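Centrosomal protein of 104 kDa (PDB 5LPH) is required for ciliogenesis and for the structural integrity of the ciliary tip, and binds tubulin, the present chain being its TOG domain. Local coordinates at residues 38-43 with 54-59; 45-50 with 68-73; 88-93 with 117-122. All blocks are in the same frame, centred on the assembly; numbering follows the deposited sequence.

Contact 1: residues 38-43 with 54-59; sequences REASSA and EAYCKT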
loop_
_atom_site.group_PDB
_atom_site.type_symbol
_atom_site.label_atom_id
_atom_site.label_comp_id
_atom_site.label_asym_id
_atom_site.label_seq_id
_atom_site.Cartn_x
_atom_site.Cartn_y
_atom_site.Cartn_z
ATOM N N ARG A 38 21.115 10.169 13.495
ATOM C CA ARG A 38 20.108 10.088 14.570
ATOM C C ARG A 38 18.865 9.315 14.122
ATOM O O ARG A 38 18.310 8.515 14.883
ATOM C CB ARG A 38 19.718 11.489 15.067
ATOM C CG ARG A 38 20.889 12.358 15.539
ATOM C CD ARG A 38 21.639 11.796 16.750
ATOM N NE ARG A 38 23.048 12.207 16.775
ATOM C CZ ARG A 38 23.952 11.803 17.674
ATOM N NH1 ARG A 38 23.624 10.969 18.665
ATOM N NH2 ARG A 38 25.208 12.244 17.582
ATOM N N GLU A 39 18.466 9.553 12.877
ATOM C CA GLU A 39 17.358 8.854 12.220
ATOM C C GLU A 39 17.590 7.337 12.151
ATOM O O GLU A 39 16.710 6.551 12.517
ATOM C CB GLU A 39 17.191 9.433 10.807
ATOM C CG GLU A 39 15.949 9.032 10.035
ATOM C CD GLU A 39 15.940 9.643 8.638
ATOM O OE1 GLU A 39 15.072 10.497 8.371
ATOM O OE2 GLU A 39 16.818 9.298 7.818
ATOM N N ALA A 40 18.787 6.936 11.714
ATOM C CA ALA A 40 19.147 5.520 11.525
ATOM C C ALA A 40 19.941 4.910 12.694
ATOM O O ALA A 40 20.552 3.845 12.538
ATOM C CB ALA A 40 19.929 5.369 10.231
ATOM N N SER A 41 19.896 5.556 13.860
ATOM C CA SER A 41 20.716 5.181 15.022
ATOM C C SER A 41 20.624 3.692 15.366
ATOM O O SER A 41 21.641 3.016 15.527
ATOM C CB SER A 41 20.303 6.014 16.241
ATOM O OG SER A 41 21.155 5.766 17.342
ATOM N N SER A 42 19.400 3.186 15.451
ATOM C CA SER A 42 19.162 1.787 15.822
ATOM C C SER A 42 19.563 0.780 14.739
ATOM O O SER A 42 20.102 -0.294 15.039
ATOM C CB SER A 42 17.700 1.587 16.201
ATOM O OG SER A 42 17.558 0.355 16.884
ATOM N N ALA A 43 19.310 1.125 13.481
ATOM C CA ALA A 43 19.714 0.269 12.358
ATOM C C ALA A 43 21.232 0.073 12.266
ATOM O O ALA A 43 21.696 -1.011 11.882
ATOM C CB ALA A 43 19.183 0.837 11.051
ATOM N N GLU A 54 26.086 2.726 2.897
ATOM C CA GLU A 54 25.775 2.299 1.525
ATOM C C GLU A 54 24.342 2.668 1.115
ATOM O O GLU A 54 24.125 3.283 0.065
ATOM C CB GLU A 54 25.911 0.784 1.373
ATOM C CG GLU A 54 27.279 0.239 1.024
ATOM C CD GLU A 54 27.165 -1.198 0.534
ATOM O OE1 GLU A 54 26.864 -2.073 1.374
ATOM O OE2 GLU A 54 27.342 -1.444 -0.685
ATOM N N ALA A 55 23.381 2.286 1.958
ATOM C CA ALA A 55 21.954 2.533 1.711
ATOM C C ALA A 55 21.581 4.007 1.611
ATOM O O ALA A 55 20.653 4.349 0.886
ATOM C CB ALA A 55 21.107 1.857 2.785
ATOM N N TYR A 56 22.300 4.867 2.333
ATOM C CA TYR A 56 22.037 6.317 2.353
ATOM C C TYR A 56 22.786 7.142 1.302
ATOM O O TYR A 56 22.453 8.312 1.098
ATOM C CB TYR A 56 22.372 6.899 3.735
ATOM C CG TYR A 56 21.207 6.912 4.700
ATOM C CD1 TYR A 56 20.817 5.753 5.367
ATOM C CD2 TYR A 56 20.510 8.085 4.963
ATOM C CE1 TYR A 56 19.757 5.759 6.256
ATOM C CE2 TYR A 56 19.443 8.102 5.854
ATOM C CZ TYR A 56 19.071 6.932 6.494
ATOM O OH TYR A 56 18.025 6.916 7.376
ATOM N N CYS A 57 23.794 6.568 0.651
ATOM C CA CYS A 57 24.707 7.371 -0.171
ATOM C C CYS A 57 24.137 7.703 -1.557
ATOM O O CYS A 57 23.105 7.166 -1.974
ATOM C CB CYS A 57 26.064 6.682 -0.291
ATOM S SG CYS A 57 26.123 5.340 -1.475
ATOM N N LYS A 58 24.838 8.583 -2.266
ATOM C CA LYS A 58 24.367 9.138 -3.537
ATOM C C LYS A 58 24.631 8.257 -4.764
ATOM O O LYS A 58 24.282 8.648 -5.872
ATOM C CB LYS A 58 24.976 10.530 -3.747
ATOM C CG LYS A 58 24.351 11.596 -2.865
ATOM C CD LYS A 58 25.151 12.889 -2.916
ATOM C CE LYS A 58 24.508 13.984 -2.076
ATOM N NZ LYS A 58 25.387 15.182 -2.013
ATOM N N THR A 59 25.237 7.084 -4.574
ATOM C CA THR A 59 25.552 6.177 -5.672
ATOM C C THR A 59 24.534 5.036 -5.694
ATOM O O THR A 59 24.537 4.184 -4.798
ATOM C CB THR A 59 26.990 5.628 -5.513
ATOM O OG1 THR A 59 27.886 6.725 -5.307
ATOM C CG2 THR A 59 27.437 4.851 -6.740
#

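Contact 2: residues 45-50 with 68-73; sequences DVLGET and LALSKK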
loop_
_atom_site.group_PDB
_atom_site.type_symbol
_atom_site.label_atom_id
_atom_site.label_comp_id
_atom_site.label_asym_id
_atom_site.label_seq_id
_atom_site.Cartn_x
_atom_site.Cartn_y
_atom_site.Cartn_z
ATOM N N ASP A 45 23.329 -0.044 14.855
ATOM C CA ASP A 45 23.661 -1.065 15.865
ATOM C C ASP A 45 23.391 -2.486 15.380
ATOM O O ASP A 45 24.181 -3.390 15.632
ATOM C CB ASP A 45 22.889 -0.818 17.164
ATOM C CG ASP A 45 23.434 0.352 17.956
ATOM O OD1 ASP A 45 24.675 0.479 18.067
ATOM O OD2 ASP A 45 22.632 1.149 18.479
ATOM N N VAL A 46 22.288 -2.670 14.660
ATOM C CA VAL A 46 21.838 -3.998 14.236
ATOM C C VAL A 46 22.527 -4.463 12.951
ATOM O O VAL A 46 22.962 -5.610 12.857
ATOM C CB VAL A 46 20.303 -4.004 14.046
ATOM C CG1 VAL A 46 19.807 -5.341 13.501
ATOM C CG2 VAL A 46 19.606 -3.667 15.361
ATOM N N LEU A 47 22.604 -3.579 11.959
ATOM C CA LEU A 47 23.124 -3.929 10.625
ATOM C C LEU A 47 24.568 -3.507 10.378
ATOM O O LEU A 47 25.178 -3.986 9.421
ATOM C CB LEU A 47 22.244 -3.294 9.544
ATOM C CG LEU A 47 20.755 -3.621 9.633
ATOM C CD1 LEU A 47 20.000 -2.821 8.587
ATOM C CD2 LEU A 47 20.517 -5.113 9.463
ATOM N N GLY A 48 25.096 -2.604 11.205
ATOM C CA GLY A 48 26.454 -2.087 11.049
ATOM C C GLY A 48 26.446 -0.791 10.261
ATOM O O GLY A 48 25.560 -0.559 9.427
ATOM N N GLU A 49 27.438 0.052 10.521
ATOM C CA GLU A 49 27.523 1.361 9.886
ATOM C C GLU A 49 27.774 1.289 8.380
ATOM O O GLU A 49 27.257 2.115 7.644
ATOM C CB GLU A 49 28.614 2.209 10.539
ATOM C CG GLU A 49 28.591 3.668 10.105
ATOM C CD GLU A 49 29.553 4.536 10.891
ATOM O OE1 GLU A 49 29.248 5.731 11.092
ATOM O OE2 GLU A 49 30.618 4.029 11.304
ATOM N N THR A 50 28.565 0.316 7.936
ATOM C CA THR A 50 28.931 0.177 6.520
ATOM C C THR A 50 27.695 0.013 5.639
ATOM O O THR A 50 27.513 0.752 4.672
ATOM C CB THR A 50 29.889 -1.021 6.296
ATOM O OG1 THR A 50 31.105 -0.794 7.014
ATOM C CG2 THR A 50 30.229 -1.211 4.806
ATOM N N LEU A 68 20.467 -5.817 -1.681
ATOM C CA LEU A 68 20.745 -7.202 -2.092
ATOM C C LEU A 68 21.640 -7.935 -1.083
ATOM O O LEU A 68 21.454 -9.122 -0.853
ATOM C CB LEU A 68 21.368 -7.255 -3.496
ATOM C CG LEU A 68 20.555 -6.671 -4.668
ATOM C CD1 LEU A 68 21.347 -6.763 -5.968
ATOM C CD2 LEU A 68 19.192 -7.338 -4.820
ATOM N N ALA A 69 22.600 -7.233 -0.485
ATOM C CA ALA A 69 23.442 -7.803 0.581
ATOM C C ALA A 69 22.623 -8.134 1.830
ATOM O O ALA A 69 22.805 -9.185 2.447
ATOM C CB ALA A 69 24.567 -6.845 0.945
ATOM N N LEU A 70 21.718 -7.229 2.188
ATOM C CA LEU A 70 20.817 -7.417 3.321
ATOM C C LEU A 70 19.888 -8.611 3.086
ATOM O O LEU A 70 19.625 -9.391 4.003
ATOM C CB LEU A 70 20.009 -6.134 3.546
ATOM C CG LEU A 70 19.231 -5.953 4.844
ATOM C CD1 LEU A 70 20.096 -6.214 6.070
ATOM C CD2 LEU A 70 18.663 -4.543 4.889
ATOM N N SER A 71 19.410 -8.744 1.848
ATOM C CA SER A 71 18.608 -9.891 1.417
ATOM C C SER A 71 19.329 -11.225 1.663
ATOM O O SER A 71 18.745 -12.145 2.231
ATOM C CB SER A 71 18.225 -9.738 -0.062
ATOM O OG SER A 71 17.344 -10.757 -0.490
ATOM N N LYS A 72 20.592 -11.313 1.241
ATOM C CA LYS A 72 21.440 -12.491 1.505
ATOM C C LYS A 72 21.600 -12.759 2.998
ATOM O O LYS A 72 21.373 -13.874 3.455
ATOM C CB LYS A 72 22.838 -12.331 0.885
ATOM C CG LYS A 72 22.950 -12.733 -0.577
ATOM C CD LYS A 72 24.333 -12.394 -1.121
ATOM C CE LYS A 72 24.582 -12.994 -2.497
ATOM N NZ LYS A 72 25.041 -14.410 -2.417
ATOM N N LYS A 73 21.996 -11.722 3.735
ATOM C CA LYS A 73 22.219 -11.789 5.185
ATOM C C LYS A 73 21.012 -12.303 5.973
ATOM O O LYS A 73 21.175 -13.115 6.882
ATOM C CB LYS A 73 22.640 -10.409 5.715
ATOM C CG LYS A 73 22.723 -10.280 7.231
ATOM C CD LYS A 73 23.599 -9.104 7.635
ATOM C CE LYS A 73 23.335 -8.655 9.065
ATOM N NZ LYS A 73 24.185 -7.486 9.421
#

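Contact 3: residues 88-93 with 117-122; sequences NTLRAS and KMIITQ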
loop_
_atom_site.group_PDB
_atom_site.type_symbol
_atom_site.label_atom_id
_atom_site.label_comp_id
_atom_site.label_asym_id
_atom_site.label_seq_id
_atom_site.Cartn_x
_atom_site.Cartn_y
_atom_site.Cartn_z
ATOM N N ASN A 88 14.847 -7.665 15.828
ATOM C CA ASN A 88 15.638 -6.436 15.642
ATOM C C ASN A 88 16.134 -6.292 14.205
ATOM O O ASN A 88 16.043 -5.217 13.612
ATOM C CB ASN A 88 16.850 -6.398 16.586
ATOM C CG ASN A 88 16.467 -6.171 18.034
ATOM O OD1 ASN A 88 15.413 -5.606 18.333
ATOM N ND2 ASN A 88 17.330 -6.609 18.945
ATOM N N THR A 89 16.660 -7.388 13.666
ATOM C CA THR A 89 17.147 -7.427 12.294
ATOM C C THR A 89 16.024 -7.153 11.283
ATOM O O THR A 89 16.227 -6.429 10.304
ATOM C CB THR A 89 17.845 -8.771 12.012
ATOM O OG1 THR A 89 18.985 -8.894 12.871
ATOM C CG2 THR A 89 18.317 -8.845 10.596
ATOM N N LEU A 90 14.849 -7.726 11.535
ATOM C CA LEU A 90 13.659 -7.455 10.731
ATOM C C LEU A 90 13.263 -5.980 10.777
ATOM O O LEU A 90 12.981 -5.397 9.730
ATOM C CB LEU A 90 12.492 -8.338 11.180
ATOM C CG LEU A 90 11.170 -8.194 10.413
ATOM C CD1 LEU A 90 10.463 -9.536 10.321
ATOM C CD2 LEU A 90 10.239 -7.164 11.042
ATOM N N ARG A 91 13.247 -5.392 11.976
ATOM C CA ARG A 91 12.836 -3.987 12.152
ATOM C C ARG A 91 13.819 -2.998 11.517
ATOM O O ARG A 91 13.409 -1.969 10.970
ATOM C CB ARG A 91 12.604 -3.654 13.639
ATOM C CG ARG A 91 11.342 -4.311 14.198
ATOM C CD ARG A 91 10.969 -3.945 15.627
ATOM N NE ARG A 91 9.972 -4.904 16.117
ATOM C CZ ARG A 91 8.671 -4.652 16.246
ATOM N NH1 ARG A 91 7.854 -5.603 16.675
ATOM N NH2 ARG A 91 8.187 -3.452 15.963
ATOM N N ALA A 92 15.110 -3.314 11.585
ATOM C CA ALA A 92 16.142 -2.490 10.955
ATOM C C ALA A 92 16.069 -2.585 9.429
ATOM O O ALA A 92 16.250 -1.587 8.730
ATOM C CB ALA A 92 17.515 -2.915 11.434
ATOM N N SER A 93 15.810 -3.791 8.927
ATOM C CA SER A 93 15.651 -4.018 7.496
ATOM C C SER A 93 14.415 -3.323 6.930
ATOM O O SER A 93 14.477 -2.735 5.851
ATOM C CB SER A 93 15.611 -5.514 7.190
ATOM O OG SER A 93 16.826 -6.108 7.603
ATOM N N LYS A 117 9.208 -8.489 -0.017
ATOM C CA LYS A 117 8.529 -9.754 -0.288
ATOM C C LYS A 117 9.209 -10.942 0.409
ATOM O O LYS A 117 8.528 -11.800 0.968
ATOM C CB LYS A 117 8.406 -10.005 -1.796
ATOM C CG LYS A 117 7.830 -11.370 -2.145
ATOM C CD LYS A 117 7.321 -11.448 -3.572
ATOM C CE LYS A 117 6.894 -12.872 -3.898
ATOM N NZ LYS A 117 6.478 -13.022 -5.316
HETATM N N MSE A 118 10.539 -10.981 0.390
HETATM C CA MSE A 118 11.292 -12.058 1.051
HETATM C C MSE A 118 11.065 -12.041 2.545
HETATM O O MSE A 118 10.944 -13.092 3.164
HETATM C CB MSE A 118 12.789 -11.957 0.740
HETATM C CG MSE A 118 13.612 -13.053 1.436
HETATM SE SE MSE A 118 14.196 -12.389 3.203
HETATM C CE MSE A 118 15.520 -11.213 2.364
ATOM N N ILE A 119 11.028 -10.851 3.146
ATOM C CA ILE A 119 10.810 -10.720 4.596
ATOM C C ILE A 119 9.429 -11.255 5.010
ATOM O O ILE A 119 9.323 -12.026 5.964
ATOM C CB ILE A 119 10.991 -9.257 5.084
ATOM C CG1 ILE A 119 12.463 -8.844 4.990
ATOM C CG2 ILE A 119 10.533 -9.094 6.531
ATOM C CD1 ILE A 119 12.688 -7.348 4.995
ATOM N N ILE A 120 8.385 -10.842 4.296
ATOM C CA ILE A 120 7.014 -11.250 4.624
ATOM C C ILE A 120 6.757 -12.732 4.306
ATOM O O ILE A 120 6.155 -13.430 5.111
ATOM C CB ILE A 120 5.963 -10.352 3.920
ATOM C CG1 ILE A 120 6.067 -8.910 4.433
ATOM C CG2 ILE A 120 4.548 -10.889 4.146
ATOM C CD1 ILE A 120 5.420 -7.880 3.528
ATOM N N THR A 121 7.222 -13.193 3.144
ATOM C CA THR A 121 6.864 -14.510 2.587
ATOM C C THR A 121 7.835 -15.655 2.915
ATOM O O THR A 121 7.450 -16.821 2.826
ATOM C CB THR A 121 6.685 -14.349 1.042
ATOM O OG1 THR A 121 5.584 -13.466 0.805
ATOM C CG2 THR A 121 6.461 -15.652 0.228
ATOM N N GLN A 122 9.075 -15.340 3.289
ATOM C CA GLN A 122 10.096 -16.375 3.531
ATOM C C GLN A 122 10.711 -16.326 4.932
ATOM O O GLN A 122 10.749 -17.342 5.619
ATOM C CB GLN A 122 11.194 -16.294 2.467
ATOM C CG GLN A 122 10.666 -16.288 1.036
ATOM C CD GLN A 122 11.765 -16.455 0.001
ATOM O OE1 GLN A 122 12.049 -15.539 -0.778
ATOM N NE2 GLN A 122 12.401 -17.622 -0.002
#

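Contact 1: residues 38-43 with 54-59
Tyr56 is the residue of 54-59 that meets 38-43, where it touches Glu39 and Ala40. The second segment starts in the last turn of helix 49-56. There Ala55 packs on Leu96 of helix 83-100. Tyr56 follows, its ring directed at the break between helices 34-39 and 41-47. Tyr56 OH donates a hydrogen bond of 2.7 Å to Glu39 OE2. The carboxylate oxygen lies at the ring edge, in the ring plane. The bond arrives on the anti side of OE2, 25° out of the carboxylate plane. Ring and carboxylate planes are turned 39° apart. Glu39 reaches the hydroxyl because CG is anti to the backbone N (chi1 -169°) and the chain stays extended beyond it. The methyl CB of Ala40 lies 4.0 Å from Tyr56 CE1, an apolar touch on the other flank of the phenol end. Phe95 of helix 83-100 touches Glu39, Ala40 and Tyr56, and Arg99 makes a cation-pi contact with the ring. At Cys57 the chain leaves the helix. A weak hydrogen bond runs from Thr59 N to Cys57 SG (3.7 Å), across the turn that leads into helix 60-76. One tyrosine thus ties the end of helix 49-56 to the helix break at Ala40, in the N-terminal part of an all-helical, HEAT-like TOG domain.

Contact 2: residues 45-50 with 68-73
Leu47 and Leu70 mark the closest approach of the two backbones, with CA atoms 8.4 Å apart. Segment 45-50 holds the end of helix 41-47 and the start of helix 49-56. Gly48 forms the break. Its phi is positive (95°), and at these backbone angles a CB would press on the carbonyl oxygen of Leu47. Gly48 is also the N-cap residue of the next helix. Segment 68-73 is unbroken helix, with Lys73 N bonded to Ala69 O.

The apolar part of the contact is a meeting of two leucine methyls. Leu47 CD2 lies 3.6 Å from Leu70 CD1, and the side chains cross at about a right angle. The CB atoms of both residues start off to one side, and the ends swing in. Leu70 CG is anti to the backbone N (chi1 -166°), and its CD1 then comes to Leu47 CD2. Helix 83-100 lies against both leucines: Leu47 packs on Ala92 and Leu96, and Leu70 on Ser93. Leu115 of helix 106-126 also touches Leu70.

Lys73 makes the polar approach. Its chain is extended along its whole length and carries NZ to the end of helix 41-47. There Lys73 NZ lies 3.6 Å from Leu47 O and 4.1 Å from Val46 O. No hydrogen bond crosses between the segments. The ammonium group would nevertheless be drawn to carbonyl oxygens at the C-terminal end of a helix, which would carry a partial negative charge. The contact thus joins one buried apolar methyl pair to a partly exposed lysine at its margin, whose charge probably adds a modest attraction.

Contact 3: residues 88-93 with 117-122
Ile119 faces helix 83-100 and meets Leu90 and Ser93 with two different branches. Ile119 CG2 lies 3.8 Å from Leu90 CD1. Ile119 CD1 lies 4.1 Å from Ser93 CB. The two branches diverge at CB. One side chain thereby touches two residues nearly a helical turn apart.

Leu90 starts off to one side, and its end turns toward Ile119. With CG anti to the backbone N (chi1 -179°), Leu90 reaches out and lays CG and CD1 against Ile119 CG2. The two side chains meet at a slant. Cys137 of helix 131-147 touches both Leu90 and Ile119, so the next helix joins the same apolar layer.

Ser93 offers its CB to the isoleucine. Its OG lies anti to the carbonyl carbon, which turns the hydroxyl back to its own helix. Ser93 OG donates a hydrogen bond of 2.8 Å to Thr89 O. The donor is tilted 29° from the carbonyl plane. Ser93 N also bonds to Thr89 O, at 3.0 Å, from the opposite face of that plane. The oxygen is therefore gripped twice by one residue, and the buried hydroxyl is satisfied without a partner on helix 106-126.

Helix 106-126 has a wider, pi-type turn at 119-122, beginning at the contacting isoleucine. The pair of consecutive helices 83-100 and 106-126, packed through a buried apolar layer with further helices around them, is characteristic of the HEAT-like helical stack of a TOG domain.

Overall arrangement
All three contacts lie at the N-terminal end of the helical array, on the same side of the chain's centre. Contacts 1 and 2 share helices 41-47 and 49-56. Their centres are about 11 Å apart, and their segments alternate along the chain. Contact 3 follows both in sequence and joins helices 83-100 and 106-126. Its centre is about 12 Å from that of contact 2 and about 17 Å from that of contact 1. Val46 packs on Thr89, Ser71 on Met118, and Ala43 on Ala92. Contact 2 adds helix 60-76, and helices 60-76 and 83-100 together link the short N-terminal helices to helix 106-126, forming one continuous end of the TOG domain.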